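Local atomic coordinates of putative periplasmic protein (PDB entry 3KN3), a protein that binds glutathione in the cleft of a periplasmic binding protein fold and probably serves as the solute-binding component of an ABC-type transport system. Residues Thr32-Lys37 with Ala221-Asp226; Met101-Ala106 with Asn197-Phe202; Ala151-Gly154 with Asn160-Glu163; Gln153-Thr158 with Gly167-Asp172; Ile205-Pro210 with Ala216-Ala221. All blocks are in the same frame, centred on the assembly; numbering follows the deposited sequence.

Overall arrangement
Contacts 1 and 5 belong to one half of the molecule, contacts 2, 3 and 4 to the other. The first two share helix 218-229 and pack it on strands 35-41 and 202-208 of the same sheet; they meet where Phe224 touches Ile205. Contacts 3 and 4 lie only 5 Å apart between centres and both use helix 155-164, yet contact 3 is a small apolar patch at the surface, whereas contact 4 is buried and puts selenium and a methyl against oxygens. Contact 2 is also buried but purely aliphatic across its segments, and Leu199 links it to Leu170 of contact 4. Both partly buried, contact 1 has its ring inside, contact 5 its CH-pi contact at the margin.

Contact 1: Thr32-Lys37 with Ala221-Asp226; sequences TGVDLK and AKQFID
Leu36 and Phe224 make the buried part of this contact, where strand 35-41 faces helix 218-229. Their side chains cross at about a right angle. Leu36 CD1 stands 4.2 Å above the plane of the Phe224 ring, displaced toward its rim, while Leu36 CD2 comes within 4.1 Å of Phe224 CZ. The ring gets there because its CG lies anti to the backbone N (chi1 178°), which sends it from the helix toward the strand. A branched aliphatic chain suits this place, since one methyl can lie over the ring face while the other reaches CE1 and CZ.

The other end is looser and partly open to solvent. Gln223, with an extended chain, comes from the direction opposite to Thr32, and its NE2 lies 2.9 Å from Thr32 OG1. The same amide nitrogen is 3.8 Å from Val34 CG2, an apolar neighbour that offers it only van der Waals contact. NE2 also makes a weak hydrogen bond to Tyr28 OH. A long polar residue fits such a margin, its methylenes spanning the gap and its amide ending near polar groups. Between Thr32 and Val34, Gly33 takes a positive phi and turns the chain out of helix 20-32 toward the strand.

Further in, Tyr28 of helix 20-32 meets the Phe224 ring edge-to-face, Leu7 of strand 6-12 touches Val34, Leu36 and Phe224, and Ile205 of strand 202-208 packs on Phe224.

Contact 2: Met101-Ala106 with Asn197-Phe202; sequences MSVAEA and NTLKNF
Val103, in the first turn of helix 103-113, faces Thr198 in a short 3-10 segment with their CA atoms 7.9 Å apart, a spacing that leaves the joining to side chains. The closest meeting is between methyls: Val103 CG2 approaches Leu199 CD1 at 3.4 Å and lies 3.7 Å from Leu199 CG. CG2 of the valine is the branch beside the backbone N, because CG1 takes the place anti to that atom (chi1 180°). Thr198 adds its methyl, with CG2 4.2 Å from Val103 CB, and so presents its apolar side here while OG1 has a weak hydrogen bond to Glu136. Compact, branched side chains suit this buried seam, which contains no hydrogen bond between the two segments.

The hydrogen bonds run within a segment or to other parts of the chain. Glu105 N donates to Ser102 OG over 3.0 Å at 158°, and Ser102 N returns a bond to Glu105 OE1, also 3.0 Å and nearly straight at 168°. Together they close a capping box, with serine small enough to turn back on the first helical turn. Asp196 accepts from Val103 N, adding a further carboxylate at this helix start.

The segment holding Leu199 then runs out to strand 202-208 in the other sheet, the kind of passage between halves that periplasmic binding proteins have. On that passage lies Asn201, a glutathione-binding residue whose OD1 is hydrogen-bonded to His61, also of that site.

Contact 3: Ala151-Gly154 with Asn160-Glu163; sequences AGQG and NIAE
This is a small apolar surface contact in which Ile161, on helix 155-164, folds back over Ala151 and Gln153 in the loop that leads into the same helix. Its work is done by a single terminal methyl. Ile161 CD1 sits 3.6 Å from Ala151 CB and 4.2 Å from Gln153 CG. CG1 of the isoleucine lies beside the backbone N, anti to the carbonyl carbon (chi1 -72°), and from there the chain extends toward the loop so that CD1 rests against both partners from the same side.

Ala151 suits its position by being short, which lets the methyl come close. Gln153 takes part through an aliphatic carbon of its chain, which crosses Ile161 at about a right angle; a bend at chi2 (-93°) turns the amide away from the line of the first methylenes. Between these two, Gly152 adopts a positive phi, a conformation easily reached without a side chain. Gly154 then occupies the N-cap position and starts the helix. Val118 of strand 117-119 touches both Ala151 and Ile161 and continues the apolar patch inward.

The whole is the strand-loop-helix corner of a beta-alpha-beta crossover, in which strands 148-150 and 168-172 run parallel with strand 117-119 between them. Such corners often border ligand sites in alpha/beta folds, and here Gln153 O accepts a hydrogen bond from NE of Arg120, a glutathione-binding residue.

Contact 4: Gln153-Thr158 with Gly167-Asp172; sequences QGMLAT and GLTLTD
Met155, present as selenomethionine, lies across Thr171 at about a right angle and makes most of this buried contact. Its SE is 3.3 Å from Thr171 OG1 and 3.6 Å from Thr171 CB, while CE reaches past them to 3.5 Å from Leu170 O. Farther back, CG runs alongside Asp172 in the opposite sense, 4.0 Å from OD1. A CG anti to the backbone N (chi1 -171°) carries the chain toward the strand, and bends at chi2 and chi3 then lay it along the strand's surface; a flexible, unbranched residue suits such a curved path. Beside it, Thr158 OG1 and Thr169 OG1 approach no nearer than 3.9 Å.

A second layer fixes these partners. Thr171 OG1 donates over 3.0 Å to a lone pair of Asp172 O, in the carbonyl plane, which sets the hydroxyl's rotation next to the selenium. With an alanine at Thr171, Asp172 O would probably lose this mate and a gap would open beside the methionine chain. Thr169 OG1 bonds instead to Val118 O, and Asp172, the N-cap of helix 173-182, has OD1 tied to Thr175 OG1.

The contact packs helix 155-164 on the central strand 168-172, which lies between strands 117-119 and 86-90. Met155 also touches Arg120 and Thr126 of the glutathione site, the latter on helix 125-138, and Thr175 of helix 173-182.

Contact 5: Ile205-Pro210 with Ala216-Ala221; sequences IMAVNP and ADYKGA
Tyr218 and Pro210 meet where the loop after strand 202-208 passes over the first turn of helix 218-229. From its start, Tyr218 CB lies 3.8 Å from Pro210 CG, and CG of the ring is closer still to that carbon at 3.5 Å. The proline CG stands over one face of the ring, 3.8 Å from its centroid and 23° off the normal, a CH-pi contact displaced toward the CB end. Farther out, CE1 meets Ala207 CB at 4.0 Å, this methyl coming at the ring's edge in its plane. The tip goes beyond the two segments, where OH is hydrogen-bonded to Asp77 OD1. A ring CG anti to the backbone N (chi1 172°) directs the side chain across the strand end in this way. Replacing Tyr218 by a leucine would probably leave Asp77 without its hydroxyl mate and Pro210 without a flat face to lie on.

Small residues permit close approach elsewhere: Ala207 CB touches Ala221 CB at 3.9 Å, and Val208 CG1 rests 3.8 Å from Ala216 CB. The helix start itself is capped by Asp217, whose OD1 takes a bond of 2.8 Å from Gly220 N, approached from above the carboxylate plane. A CB on Gly220 would collide with the other oxygen of that carboxylate, which makes glycine apt here.

Strand 75-76 lies alongside, its Ile76 touching Ala207, Pro210 and Tyr218, while Asp56 accepts from Asp217 N and pairs by backbone with Val208. Farther along the same helix, Phe224, Ile225 and Ile228 cover Ile205.

Contact 1: Thr32-Lys37 with Ala221-Asp226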
# COMPACT_ATOMS: atom_id res chain seq x y z
N THR A 32 -23.01 8.08 10.13
CA THR A 32 -23.40 8.95 9.04
C THR A 32 -24.71 8.55 8.37
O THR A 32 -25.37 9.38 7.74
CB THR A 32 -22.23 8.99 8.04
OG1 THR A 32 -21.90 10.35 7.74
CG2 THR A 32 -22.54 8.23 6.78
N GLY A 33 -25.10 7.29 8.53
CA GLY A 33 -26.26 6.73 7.84
C GLY A 33 -26.06 6.42 6.36
O GLY A 33 -26.97 5.96 5.70
N VAL A 34 -24.86 6.66 5.83
CA VAL A 34 -24.58 6.42 4.42
C VAL A 34 -23.96 5.04 4.16
O VAL A 34 -23.03 4.64 4.85
CB VAL A 34 -23.63 7.46 3.83
CG1 VAL A 34 -23.19 7.06 2.41
CG2 VAL A 34 -24.24 8.87 3.86
N ASP A 35 -24.48 4.34 3.15
CA ASP A 35 -23.88 3.08 2.70
C ASP A 35 -22.83 3.25 1.61
O ASP A 35 -23.09 3.79 0.54
CB ASP A 35 -24.96 2.12 2.20
CG ASP A 35 -25.74 1.48 3.32
OD1 ASP A 35 -25.13 1.15 4.36
OD2 ASP A 35 -26.97 1.30 3.15
N LEU A 36 -21.63 2.76 1.89
CA LEU A 36 -20.56 2.66 0.92
C LEU A 36 -20.79 1.50 -0.06
O LEU A 36 -20.96 0.35 0.35
CB LEU A 36 -19.24 2.44 1.65
CG LEU A 36 -18.05 3.21 1.12
CD1 LEU A 36 -18.41 4.68 1.04
CD2 LEU A 36 -16.83 2.97 2.01
N LYS A 37 -20.82 1.80 -1.34
CA LYS A 37 -20.97 0.77 -2.36
C LYS A 37 -19.77 0.86 -3.30
O LYS A 37 -19.49 1.92 -3.88
CB LYS A 37 -22.30 0.94 -3.12
CG LYS A 37 -23.57 0.69 -2.31
CD LYS A 37 -23.78 -0.80 -1.97
CE LYS A 37 -23.97 -1.70 -3.22
NZ LYS A 37 -25.41 -1.86 -3.63
N ALA A 221 -19.29 12.74 -1.59
CA ALA A 221 -17.85 12.50 -1.66
C ALA A 221 -17.08 13.32 -0.62
O ALA A 221 -16.24 12.78 0.12
CB ALA A 221 -17.33 12.78 -3.08
N LYS A 222 -17.35 14.62 -0.57
CA LYS A 222 -16.67 15.48 0.38
C LYS A 222 -16.97 15.08 1.84
O LYS A 222 -16.10 15.14 2.71
CB LYS A 222 -17.02 16.95 0.10
CG LYS A 222 -16.57 17.91 1.16
CD LYS A 222 -15.13 18.38 0.96
CE LYS A 222 -14.75 19.39 2.05
NZ LYS A 222 -15.90 20.28 2.46
N GLN A 223 -18.20 14.65 2.09
CA GLN A 223 -18.55 14.22 3.43
C GLN A 223 -17.72 13.01 3.87
O GLN A 223 -17.17 12.97 4.97
CB GLN A 223 -20.03 13.88 3.51
CG GLN A 223 -20.50 13.46 4.88
CD GLN A 223 -21.95 12.97 4.87
OE1 GLN A 223 -22.86 13.73 4.52
NE2 GLN A 223 -22.16 11.71 5.23
N PHE A 224 -17.61 12.03 2.99
CA PHE A 224 -16.83 10.85 3.29
C PHE A 224 -15.36 11.19 3.52
O PHE A 224 -14.73 10.68 4.43
CB PHE A 224 -16.95 9.85 2.15
CG PHE A 224 -16.13 8.63 2.35
CD1 PHE A 224 -16.41 7.77 3.40
CD2 PHE A 224 -15.09 8.33 1.50
CE1 PHE A 224 -15.67 6.62 3.58
CE2 PHE A 224 -14.35 7.19 1.68
CZ PHE A 224 -14.63 6.33 2.72
N ILE A 225 -14.84 12.06 2.67
CA ILE A 225 -13.44 12.47 2.79
C ILE A 225 -13.21 13.22 4.10
O ILE A 225 -12.21 13.00 4.78
CB ILE A 225 -13.00 13.31 1.57
CG1 ILE A 225 -12.77 12.42 0.35
CG2 ILE A 225 -11.76 14.13 1.88
CD1 ILE A 225 -12.54 13.20 -0.92
N ASP A 226 -14.13 14.10 4.47
CA ASP A 226 -13.98 14.85 5.71
C ASP A 226 -14.02 13.89 6.90
O ASP A 226 -13.28 14.03 7.87
CB ASP A 226 -15.07 15.92 5.85
CG ASP A 226 -14.92 17.06 4.84
OD1 ASP A 226 -13.85 17.17 4.20
OD2 ASP A 226 -15.88 17.85 4.69

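Contact 2: Met101-Ala106 with Asn197-Phe202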
# COMPACT_ATOMS: atom_id res chain seq x y z
N MSE A 101 18.28 0.80 13.90
CA MSE A 101 18.61 1.46 12.64
C MSE A 101 17.43 1.96 11.82
O MSE A 101 16.33 1.43 11.90
CB MSE A 101 19.48 0.55 11.80
CG MSE A 101 20.85 0.33 12.38
SE MSE A 101 21.90 -0.76 11.12
CE MSE A 101 23.32 -1.36 12.32
N SER A 102 17.66 3.02 11.07
CA SER A 102 16.71 3.44 10.06
C SER A 102 16.79 2.47 8.86
O SER A 102 17.72 1.67 8.76
CB SER A 102 17.06 4.85 9.59
OG SER A 102 18.33 4.85 8.95
N VAL A 103 15.84 2.56 7.94
CA VAL A 103 15.88 1.76 6.72
C VAL A 103 17.07 2.16 5.88
O VAL A 103 17.76 1.31 5.31
CB VAL A 103 14.61 1.92 5.86
CG1 VAL A 103 14.72 1.07 4.61
CG2 VAL A 103 13.42 1.49 6.63
N ALA A 104 17.33 3.45 5.82
CA ALA A 104 18.48 3.89 5.05
C ALA A 104 19.77 3.26 5.60
O ALA A 104 20.60 2.78 4.83
CB ALA A 104 18.55 5.39 5.00
N GLU A 105 19.94 3.25 6.93
CA GLU A 105 21.15 2.70 7.54
C GLU A 105 21.26 1.20 7.30
O GLU A 105 22.35 0.69 7.03
CB GLU A 105 21.21 2.99 9.05
CG GLU A 105 21.47 4.46 9.40
CD GLU A 105 21.29 4.78 10.89
OE1 GLU A 105 20.41 4.20 11.55
OE2 GLU A 105 22.05 5.62 11.39
N ALA A 106 20.13 0.50 7.42
CA ALA A 106 20.09 -0.93 7.17
C ALA A 106 20.42 -1.27 5.71
O ALA A 106 21.22 -2.16 5.46
CB ALA A 106 18.75 -1.48 7.55
N ASN A 197 9.30 5.96 8.51
CA ASN A 197 8.27 6.63 7.71
C ASN A 197 8.27 6.27 6.24
O ASN A 197 7.23 6.25 5.59
CB ASN A 197 8.37 8.16 7.84
CG ASN A 197 7.38 8.74 8.84
OD1 ASN A 197 6.68 8.00 9.53
ND2 ASN A 197 7.32 10.06 8.92
N THR A 198 9.43 5.98 5.69
CA THR A 198 9.50 5.64 4.28
C THR A 198 8.89 4.25 3.97
O THR A 198 8.69 3.89 2.81
CB THR A 198 10.94 5.77 3.75
OG1 THR A 198 10.93 5.73 2.32
CG2 THR A 198 11.82 4.66 4.29
N LEU A 199 8.56 3.48 5.01
CA LEU A 199 7.91 2.18 4.85
C LEU A 199 6.38 2.23 4.97
O LEU A 199 5.70 1.21 4.88
CB LEU A 199 8.47 1.18 5.86
CG LEU A 199 9.93 0.78 5.57
CD1 LEU A 199 10.48 -0.15 6.63
CD2 LEU A 199 10.06 0.16 4.17
N LYS A 200 5.84 3.43 5.16
CA LYS A 200 4.41 3.56 5.33
C LYS A 200 3.66 3.38 4.01
O LYS A 200 4.15 3.75 2.94
CB LYS A 200 4.06 4.87 6.04
CG LYS A 200 3.71 4.65 7.52
CD LYS A 200 4.62 5.39 8.48
CE LYS A 200 4.06 6.77 8.82
NZ LYS A 200 4.25 7.18 10.26
N ASN A 201 2.49 2.78 4.10
CA ASN A 201 1.67 2.43 2.94
C ASN A 201 0.40 3.28 2.87
O ASN A 201 -0.36 3.36 3.84
CB ASN A 201 1.27 0.96 3.02
CG ASN A 201 0.81 0.40 1.67
OD1 ASN A 201 1.01 1.02 0.62
ND2 ASN A 201 0.22 -0.79 1.70
N PHE A 202 0.16 3.92 1.73
CA PHE A 202 -1.04 4.75 1.59
C PHE A 202 -1.93 4.37 0.42
O PHE A 202 -1.44 4.10 -0.69
CB PHE A 202 -0.66 6.21 1.45
CG PHE A 202 0.15 6.74 2.59
CD1 PHE A 202 -0.47 7.33 3.68
CD2 PHE A 202 1.53 6.65 2.57
CE1 PHE A 202 0.26 7.82 4.72
CE2 PHE A 202 2.27 7.14 3.62
CZ PHE A 202 1.64 7.73 4.70

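Contact 3: Ala151-Gly154 with Asn160-Glu163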
# COMPACT_ATOMS: atom_id res chain seq x y z
N ALA A 151 13.25 -11.64 -8.51
CA ALA A 151 12.51 -12.89 -8.65
C ALA A 151 11.52 -12.90 -9.83
O ALA A 151 11.36 -13.92 -10.50
CB ALA A 151 11.77 -13.20 -7.36
N GLY A 152 10.84 -11.79 -10.05
CA GLY A 152 9.75 -11.74 -11.02
C GLY A 152 8.66 -12.71 -10.58
O GLY A 152 8.31 -13.65 -11.31
N GLN A 153 8.14 -12.50 -9.38
CA GLN A 153 7.17 -13.42 -8.81
C GLN A 153 6.20 -12.66 -7.93
O GLN A 153 6.48 -11.52 -7.52
CB GLN A 153 7.86 -14.48 -7.95
CG GLN A 153 8.83 -15.40 -8.67
CD GLN A 153 8.17 -16.67 -9.15
OE1 GLN A 153 7.09 -16.63 -9.73
NE2 GLN A 153 8.81 -17.80 -8.91
N GLY A 154 5.08 -13.31 -7.61
CA GLY A 154 4.14 -12.78 -6.65
C GLY A 154 4.80 -12.64 -5.30
O GLY A 154 5.80 -13.30 -5.03
N ASN A 160 9.39 -16.84 -0.27
CA ASN A 160 9.98 -18.18 -0.20
C ASN A 160 11.38 -18.23 -0.79
O ASN A 160 12.26 -18.93 -0.28
CB ASN A 160 9.06 -19.22 -0.84
CG ASN A 160 7.81 -19.48 -0.01
OD1 ASN A 160 7.88 -19.57 1.23
ND2 ASN A 160 6.66 -19.58 -0.68
N ILE A 161 11.60 -17.47 -1.85
CA ILE A 161 12.93 -17.39 -2.43
C ILE A 161 13.89 -16.76 -1.42
O ILE A 161 15.00 -17.28 -1.24
CB ILE A 161 12.93 -16.60 -3.73
CG1 ILE A 161 12.26 -17.42 -4.84
CG2 ILE A 161 14.33 -16.23 -4.13
CD1 ILE A 161 11.84 -16.57 -6.03
N ALA A 162 13.47 -15.67 -0.77
CA ALA A 162 14.34 -15.02 0.22
C ALA A 162 14.70 -15.99 1.33
O ALA A 162 15.84 -16.04 1.79
CB ALA A 162 13.69 -13.72 0.81
N GLU A 163 13.71 -16.76 1.77
CA GLU A 163 13.92 -17.74 2.81
C GLU A 163 14.89 -18.83 2.31
O GLU A 163 15.81 -19.23 3.01
CB GLU A 163 12.58 -18.34 3.24
CG GLU A 163 12.59 -19.12 4.54
CD GLU A 163 13.13 -20.55 4.39
OE1 GLU A 163 12.82 -21.22 3.37
OE2 GLU A 163 13.84 -21.00 5.31

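Contact 4: Gln153-Thr158 with Gly167-Asp172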
# COMPACT_ATOMS: atom_id res chain seq x y z
N GLN A 153 8.14 -12.50 -9.38
CA GLN A 153 7.17 -13.42 -8.81
C GLN A 153 6.20 -12.66 -7.93
O GLN A 153 6.48 -11.52 -7.52
CB GLN A 153 7.86 -14.48 -7.95
CG GLN A 153 8.83 -15.40 -8.67
CD GLN A 153 8.17 -16.67 -9.15
OE1 GLN A 153 7.09 -16.63 -9.73
NE2 GLN A 153 8.81 -17.80 -8.91
N GLY A 154 5.08 -13.31 -7.61
CA GLY A 154 4.14 -12.78 -6.65
C GLY A 154 4.80 -12.64 -5.30
O GLY A 154 5.80 -13.30 -5.03
N MSE A 155 4.25 -11.78 -4.45
CA MSE A 155 4.81 -11.55 -3.12
C MSE A 155 5.20 -12.85 -2.40
O MSE A 155 6.34 -13.02 -1.93
CB MSE A 155 3.81 -10.75 -2.27
CG MSE A 155 4.36 -10.26 -0.94
SE MSE A 155 5.74 -8.89 -1.20
CE MSE A 155 7.33 -10.02 -1.07
N LEU A 156 4.25 -13.78 -2.31
CA LEU A 156 4.46 -14.97 -1.51
C LEU A 156 5.60 -15.85 -2.04
O LEU A 156 6.33 -16.47 -1.26
CB LEU A 156 3.16 -15.76 -1.38
CG LEU A 156 2.78 -15.96 0.09
CD1 LEU A 156 1.31 -16.28 0.23
CD2 LEU A 156 3.65 -17.04 0.72
N ALA A 157 5.74 -15.91 -3.36
CA ALA A 157 6.81 -16.70 -3.96
C ALA A 157 8.18 -16.08 -3.68
O ALA A 157 9.15 -16.79 -3.46
CB ALA A 157 6.59 -16.85 -5.47
N THR A 158 8.24 -14.75 -3.69
CA THR A 158 9.52 -14.07 -3.46
C THR A 158 9.92 -14.11 -1.98
O THR A 158 11.10 -14.06 -1.66
CB THR A 158 9.57 -12.62 -4.05
OG1 THR A 158 9.52 -11.66 -3.00
CG2 THR A 158 8.46 -12.36 -5.01
N GLY A 167 18.31 -14.93 2.78
CA GLY A 167 18.41 -13.50 2.60
C GLY A 167 17.17 -12.74 3.03
O GLY A 167 16.33 -13.25 3.78
N LEU A 168 17.04 -11.51 2.53
CA LEU A 168 16.02 -10.57 3.00
C LEU A 168 15.05 -10.17 1.91
O LEU A 168 15.35 -10.28 0.72
CB LEU A 168 16.70 -9.29 3.49
CG LEU A 168 17.74 -9.43 4.59
CD1 LEU A 168 18.43 -8.11 4.84
CD2 LEU A 168 17.07 -9.96 5.83
N THR A 169 13.88 -9.69 2.32
CA THR A 169 12.98 -9.06 1.37
C THR A 169 12.03 -8.03 2.00
O THR A 169 11.89 -7.92 3.22
CB THR A 169 12.18 -10.10 0.55
OG1 THR A 169 11.60 -9.47 -0.60
CG2 THR A 169 11.08 -10.73 1.41
N LEU A 170 11.36 -7.27 1.13
CA LEU A 170 10.39 -6.28 1.56
C LEU A 170 8.97 -6.71 1.19
O LEU A 170 8.67 -6.99 0.03
CB LEU A 170 10.71 -4.95 0.90
CG LEU A 170 9.74 -3.80 1.18
CD1 LEU A 170 10.51 -2.47 1.19
CD2 LEU A 170 8.59 -3.79 0.18
N THR A 171 8.09 -6.76 2.18
CA THR A 171 6.73 -7.19 1.93
C THR A 171 5.74 -6.35 2.72
O THR A 171 6.08 -5.79 3.76
CB THR A 171 6.51 -8.66 2.29
OG1 THR A 171 5.14 -9.00 2.08
CG2 THR A 171 6.86 -8.91 3.76
N ASP A 172 4.52 -6.26 2.22
CA ASP A 172 3.46 -5.65 2.98
C ASP A 172 3.17 -6.55 4.19
O ASP A 172 3.40 -7.76 4.15
CB ASP A 172 2.21 -5.50 2.13
CG ASP A 172 1.65 -6.82 1.69
OD1 ASP A 172 2.12 -7.36 0.65
OD2 ASP A 172 0.78 -7.34 2.40

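Contact 5: Ile205-Pro210 with Ala216-Ala221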
# COMPACT_ATOMS: atom_id res chain seq x y z
N ILE A 205 -7.93 8.32 -1.64
CA ILE A 205 -9.30 8.59 -2.03
C ILE A 205 -9.28 9.89 -2.79
O ILE A 205 -8.65 10.85 -2.35
CB ILE A 205 -10.22 8.77 -0.82
CG1 ILE A 205 -10.15 7.56 0.08
CG2 ILE A 205 -11.67 8.97 -1.26
CD1 ILE A 205 -10.85 7.77 1.38
N MSE A 206 -9.94 9.93 -3.93
CA MSE A 206 -10.16 11.19 -4.64
C MSE A 206 -11.62 11.30 -5.03
O MSE A 206 -12.26 10.31 -5.38
CB MSE A 206 -9.29 11.29 -5.89
CG MSE A 206 -7.80 11.34 -5.60
SE MSE A 206 -6.73 11.02 -7.20
CE MSE A 206 -4.96 11.45 -6.53
N ALA A 207 -12.13 12.52 -4.98
CA ALA A 207 -13.49 12.79 -5.41
C ALA A 207 -13.51 12.99 -6.90
O ALA A 207 -12.58 13.51 -7.50
CB ALA A 207 -14.05 14.02 -4.72
N VAL A 208 -14.61 12.56 -7.50
CA VAL A 208 -14.83 12.82 -8.90
C VAL A 208 -15.09 14.31 -9.06
O VAL A 208 -15.91 14.89 -8.36
CB VAL A 208 -15.98 11.91 -9.44
CG1 VAL A 208 -16.67 12.54 -10.63
CG2 VAL A 208 -15.42 10.55 -9.80
N ASN A 209 -14.37 14.94 -9.98
CA ASN A 209 -14.52 16.37 -10.23
C ASN A 209 -15.93 16.77 -10.66
O ASN A 209 -16.36 16.42 -11.74
CB ASN A 209 -13.53 16.81 -11.29
CG ASN A 209 -13.43 18.31 -11.40
OD1 ASN A 209 -14.21 19.04 -10.78
ND2 ASN A 209 -12.47 18.80 -12.18
N PRO A 210 -16.63 17.53 -9.81
CA PRO A 210 -18.03 17.88 -10.11
C PRO A 210 -18.11 18.79 -11.34
O PRO A 210 -19.15 18.85 -12.00
CB PRO A 210 -18.49 18.66 -8.86
CG PRO A 210 -17.25 18.76 -7.94
CD PRO A 210 -16.06 18.36 -8.73
N ALA A 216 -22.41 13.69 -10.38
CA ALA A 216 -21.74 12.98 -9.31
C ALA A 216 -22.21 13.57 -7.97
O ALA A 216 -22.46 14.76 -7.87
CB ALA A 216 -20.24 13.11 -9.45
N ASP A 217 -22.35 12.73 -6.97
CA ASP A 217 -22.70 13.20 -5.64
C ASP A 217 -21.43 13.75 -4.97
O ASP A 217 -20.79 13.08 -4.17
CB ASP A 217 -23.33 12.06 -4.82
CG ASP A 217 -23.82 12.52 -3.47
OD1 ASP A 217 -23.66 13.72 -3.17
OD2 ASP A 217 -24.38 11.69 -2.71
N TYR A 218 -21.05 14.98 -5.31
CA TYR A 218 -19.82 15.53 -4.77
C TYR A 218 -19.97 15.85 -3.28
O TYR A 218 -19.00 15.76 -2.52
CB TYR A 218 -19.38 16.78 -5.53
CG TYR A 218 -18.22 17.47 -4.85
CD1 TYR A 218 -16.97 16.86 -4.77
CD2 TYR A 218 -18.37 18.73 -4.29
CE1 TYR A 218 -15.91 17.50 -4.14
CE2 TYR A 218 -17.31 19.38 -3.66
CZ TYR A 218 -16.09 18.76 -3.59
OH TYR A 218 -15.05 19.41 -2.95
N LYS A 219 -21.19 16.21 -2.89
CA LYS A 219 -21.49 16.38 -1.48
C LYS A 219 -21.18 15.11 -0.71
O LYS A 219 -20.42 15.15 0.27
CB LYS A 219 -22.95 16.80 -1.29
CG LYS A 219 -23.14 18.28 -1.54
CD LYS A 219 -24.59 18.71 -1.38
CE LYS A 219 -24.72 20.24 -1.58
NZ LYS A 219 -26.13 20.65 -1.35
N GLY A 220 -21.73 14.00 -1.17
CA GLY A 220 -21.48 12.71 -0.55
C GLY A 220 -19.99 12.41 -0.51
O GLY A 220 -19.48 11.90 0.48
N ALA A 221 -19.29 12.74 -1.59
CA ALA A 221 -17.85 12.50 -1.66
C ALA A 221 -17.08 13.32 -0.62
O ALA A 221 -16.24 12.78 0.12
CB ALA A 221 -17.33 12.78 -3.08